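Local atomic coordinates of periplasmic chaperone Spy (Escherichia coli, PDB entry 3OEO), a protein that probably works as an ATP-independent periplasmic chaperone, limiting protein aggregation and helping unfolded proteins to refold. Residues K54-M64 / Q81-N92. Sequence-based numbering, arbitrary orientation.
With CD (cadmium ion), chain J.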
# COMPACT_ATOMS: atom_id res chain seq x y z
N LYS A 54 10.21 3.79 11.31
CA LYS A 54 9.40 5.02 11.21
C LYS A 54 8.51 5.09 9.96
O LYS A 54 9.00 5.08 8.83
CB LYS A 54 10.29 6.27 11.34
CG LYS A 54 10.81 6.52 12.75
CD LYS A 54 11.56 7.84 12.84
CE LYS A 54 11.99 8.13 14.27
NZ LYS A 54 12.73 9.42 14.37
N ARG A 55 7.20 5.18 10.20
CA ARG A 55 6.19 5.14 9.13
C ARG A 55 5.72 6.50 8.55
O ARG A 55 5.50 6.60 7.34
CB ARG A 55 4.97 4.30 9.55
CG ARG A 55 5.30 2.85 9.92
CD ARG A 55 4.05 1.95 9.89
NE ARG A 55 3.70 1.53 8.53
CZ ARG A 55 4.20 0.46 7.91
NH1 ARG A 55 5.09 -0.32 8.51
NH2 ARG A 55 3.81 0.18 6.67
N PRO A 56 5.55 7.54 9.41
CA PRO A 56 4.86 8.73 8.89
C PRO A 56 5.71 9.99 8.61
O PRO A 56 6.32 10.54 9.53
CB PRO A 56 3.86 9.03 10.01
CG PRO A 56 4.52 8.47 11.29
CD PRO A 56 5.71 7.63 10.87
N PRO A 57 5.74 10.44 7.34
CA PRO A 57 6.13 11.83 7.06
C PRO A 57 4.89 12.73 7.10
O PRO A 57 3.94 12.53 6.33
CB PRO A 57 6.74 11.76 5.66
CG PRO A 57 6.10 10.56 5.01
CD PRO A 57 5.55 9.66 6.10
N LEU A 58 4.90 13.72 7.99
CA LEU A 58 3.68 14.46 8.35
C LEU A 58 3.18 15.53 7.37
O LEU A 58 2.05 16.01 7.50
CB LEU A 58 3.81 15.04 9.76
CG LEU A 58 3.52 14.08 10.93
CD1 LEU A 58 4.08 14.63 12.23
CD2 LEU A 58 2.02 13.79 11.06
N GLU A 59 4.01 15.90 6.39
CA GLU A 59 3.66 16.98 5.45
C GLU A 59 3.28 16.50 4.05
O GLU A 59 2.72 17.26 3.26
CB GLU A 59 4.79 18.02 5.36
CG GLU A 59 6.08 17.48 4.77
CD GLU A 59 7.02 18.56 4.29
OE1 GLU A 59 7.52 19.34 5.13
OE2 GLU A 59 7.27 18.63 3.07
N GLU A 60 3.59 15.24 3.74
CA GLU A 60 3.32 14.68 2.42
C GLU A 60 1.87 14.25 2.27
O GLU A 60 1.31 14.33 1.17
CB GLU A 60 4.26 13.50 2.13
CG GLU A 60 5.61 13.90 1.50
CD GLU A 60 6.65 14.36 2.51
OE1 GLU A 60 6.29 14.76 3.63
OE2 GLU A 60 7.85 14.33 2.17
N ARG A 61 1.26 13.81 3.36
CA ARG A 61 -0.18 13.52 3.39
C ARG A 61 -1.03 14.76 3.14
O ARG A 61 -2.22 14.66 2.83
CB ARG A 61 -0.57 12.81 4.69
CG ARG A 61 -0.55 11.29 4.57
CD ARG A 61 -0.88 10.60 5.90
NE ARG A 61 -1.17 9.18 5.70
CZ ARG A 61 -2.38 8.64 5.78
NH1 ARG A 61 -3.44 9.40 6.06
NH2 ARG A 61 -2.54 7.34 5.57
N ARG A 62 -0.42 15.94 3.30
CA ARG A 62 -1.00 17.20 2.83
C ARG A 62 -0.84 17.29 1.31
O ARG A 62 -1.79 17.58 0.61
CB ARG A 62 -0.32 18.39 3.52
CG ARG A 62 -1.05 19.73 3.34
CD ARG A 62 -0.18 20.94 3.70
NE ARG A 62 0.39 20.86 5.05
CZ ARG A 62 1.68 20.69 5.32
NH1 ARG A 62 2.57 20.61 4.33
NH2 ARG A 62 2.09 20.62 6.58
N ALA A 63 0.38 17.02 0.82
CA ALA A 63 0.68 17.07 -0.61
C ALA A 63 -0.32 16.28 -1.45
O ALA A 63 -0.94 16.84 -2.36
CB ALA A 63 2.10 16.61 -0.88
N MET A 64 -0.49 14.99 -1.15
CA MET A 64 -1.47 14.17 -1.86
C MET A 64 -2.81 14.89 -1.90
O MET A 64 -3.44 14.99 -2.95
CB MET A 64 -1.68 12.80 -1.20
CG MET A 64 -0.48 12.15 -0.55
SD MET A 64 -1.06 11.17 0.85
CE MET A 64 0.38 10.11 1.11
N GLN A 81 6.02 14.03 -6.37
CA GLN A 81 5.65 13.81 -4.98
C GLN A 81 5.84 12.31 -4.67
O GLN A 81 6.58 11.96 -3.74
CB GLN A 81 4.22 14.28 -4.72
CG GLN A 81 3.46 13.59 -3.57
CD GLN A 81 4.02 13.90 -2.19
OE1 GLN A 81 5.04 14.57 -2.04
NE2 GLN A 81 3.33 13.42 -1.15
N ILE A 82 5.17 11.47 -5.47
CA ILE A 82 5.34 10.01 -5.50
C ILE A 82 6.76 9.53 -5.16
O ILE A 82 6.94 8.83 -4.18
CB ILE A 82 4.98 9.42 -6.89
CG1 ILE A 82 3.48 9.54 -7.17
CG2 ILE A 82 5.41 7.95 -7.00
CD1 ILE A 82 3.10 9.10 -8.59
N ALA A 83 7.75 9.91 -5.96
CA ALA A 83 9.10 9.34 -5.84
C ALA A 83 9.88 9.85 -4.63
O ALA A 83 10.95 9.32 -4.32
CB ALA A 83 9.89 9.57 -7.14
N LYS A 84 9.38 10.90 -3.98
CA LYS A 84 9.89 11.32 -2.67
C LYS A 84 9.38 10.30 -1.65
O LYS A 84 10.00 10.04 -0.62
CB LYS A 84 9.44 12.75 -2.32
CG LYS A 84 10.08 13.34 -1.07
CD LYS A 84 9.99 14.88 -1.01
CE LYS A 84 8.57 15.37 -0.72
NZ LYS A 84 8.52 16.80 -0.27
N MET A 85 8.25 9.69 -2.00
CA MET A 85 7.69 8.57 -1.27
C MET A 85 8.20 7.25 -1.89
O MET A 85 7.41 6.38 -2.26
CB MET A 85 6.16 8.63 -1.30
CG MET A 85 5.59 10.07 -1.32
SD MET A 85 3.99 10.22 -0.51
CE MET A 85 4.50 10.09 1.21
N GLU A 86 9.52 7.15 -2.04
CA GLU A 86 10.16 5.91 -2.49
C GLU A 86 11.07 5.42 -1.38
O GLU A 86 11.06 4.24 -1.04
CB GLU A 86 10.95 6.09 -3.81
CG GLU A 86 12.43 6.44 -3.64
CD GLU A 86 13.30 6.07 -4.85
OE1 GLU A 86 12.79 5.43 -5.79
OE2 GLU A 86 14.50 6.43 -4.85
N GLU A 87 11.85 6.35 -0.82
CA GLU A 87 12.70 6.09 0.34
C GLU A 87 11.87 5.47 1.47
O GLU A 87 12.28 4.49 2.09
CB GLU A 87 13.37 7.40 0.82
CG GLU A 87 14.13 8.20 -0.28
CD GLU A 87 14.70 9.55 0.21
OE1 GLU A 87 14.44 9.96 1.36
OE2 GLU A 87 15.43 10.20 -0.57
N GLN A 88 10.68 6.03 1.71
CA GLN A 88 9.81 5.60 2.80
C GLN A 88 9.12 4.27 2.51
O GLN A 88 9.02 3.41 3.39
CB GLN A 88 8.74 6.65 3.10
CG GLN A 88 7.83 6.96 1.91
CD GLN A 88 6.37 7.00 2.27
OE1 GLN A 88 5.51 6.69 1.44
NE2 GLN A 88 6.06 7.40 3.50
N ARG A 89 8.63 4.11 1.29
CA ARG A 89 7.86 2.92 0.95
C ARG A 89 8.74 1.72 0.62
O ARG A 89 8.34 0.58 0.84
CB ARG A 89 6.83 3.22 -0.14
CG ARG A 89 5.47 3.55 0.47
CD ARG A 89 4.47 4.14 -0.52
NE ARG A 89 3.46 4.93 0.19
CZ ARG A 89 2.22 4.52 0.45
NH1 ARG A 89 1.81 3.32 0.04
NH2 ARG A 89 1.38 5.31 1.10
N LYS A 90 9.95 1.99 0.10
CA LYS A 90 10.97 0.96 -0.14
C LYS A 90 11.50 0.37 1.17
O LYS A 90 11.44 -0.84 1.37
CB LYS A 90 12.15 1.50 -0.97
CG LYS A 90 11.93 1.45 -2.49
CD LYS A 90 13.08 2.09 -3.26
CE LYS A 90 14.34 1.22 -3.27
NZ LYS A 90 15.21 1.51 -4.44
N ALA A 91 12.02 1.24 2.05
CA ALA A 91 12.51 0.83 3.36
C ALA A 91 11.46 0.14 4.23
O ALA A 91 11.80 -0.60 5.15
CB ALA A 91 13.10 2.03 4.11
N ASN A 92 10.18 0.38 3.92
CA ASN A 92 9.07 -0.31 4.56
C ASN A 92 8.94 -1.74 4.07
O ASN A 92 9.26 -2.69 4.79
CB ASN A 92 7.76 0.43 4.33
CG ASN A 92 7.42 1.40 5.44
OD1 ASN A 92 6.25 1.61 5.74
ND2 ASN A 92 8.44 1.99 6.05
CD CD J . 9.71 18.58 4.04
O HOH W 1 11.95 17.86 2.75
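Glu60 bends at its second torsion (chi2 82°) and Lys84 at its third (chi3 72°), which brings carboxylate and ammonium together in the all-helical, cradle-shaped fold of the CpxP/Spy family. Here the loop leading into helix 60-68 and that helix's first turn lie against the junction of helices 75-82 and 87-104. The salt bridge is long, 3.5 Å from Glu60 OE2 to Lys84 NZ, and the two side chains cross at about a right angle. Beside it, the Gln81 amide packs on the first turn: its NE2 is 3.4 Å from Ala63 CB and, although near Glu60 O, is too poorly angled to hydrogen-bond. The methyl of Met85 lies against Glu60, CE 3.5 Å from Glu60 CB. Met85 CE also touches Pro57 CG, and its SD lies near Met64 CE. Replacing Glu60 by an alanine is likely to leave Lys84 NZ without its salt-bridge partner and the Gln81 amide without the CG that lies against it. Glu59 turns to the cadmium ion instead, gripping it through both carboxylate oxygens, OE1 and OE2, each at 2.6 Å. Leu94 and Met93 of the second subunit pack on Ile82 and Arg89, respectively. Where the loop passes helix 87-104, Asn92 OD1 lies 3.0 Å from Arg55 NH2 at an angle too poor for a hydrogen bond, over one guanidinium face and offset toward its rim, with the amide plane turned 51° from the guanidinium.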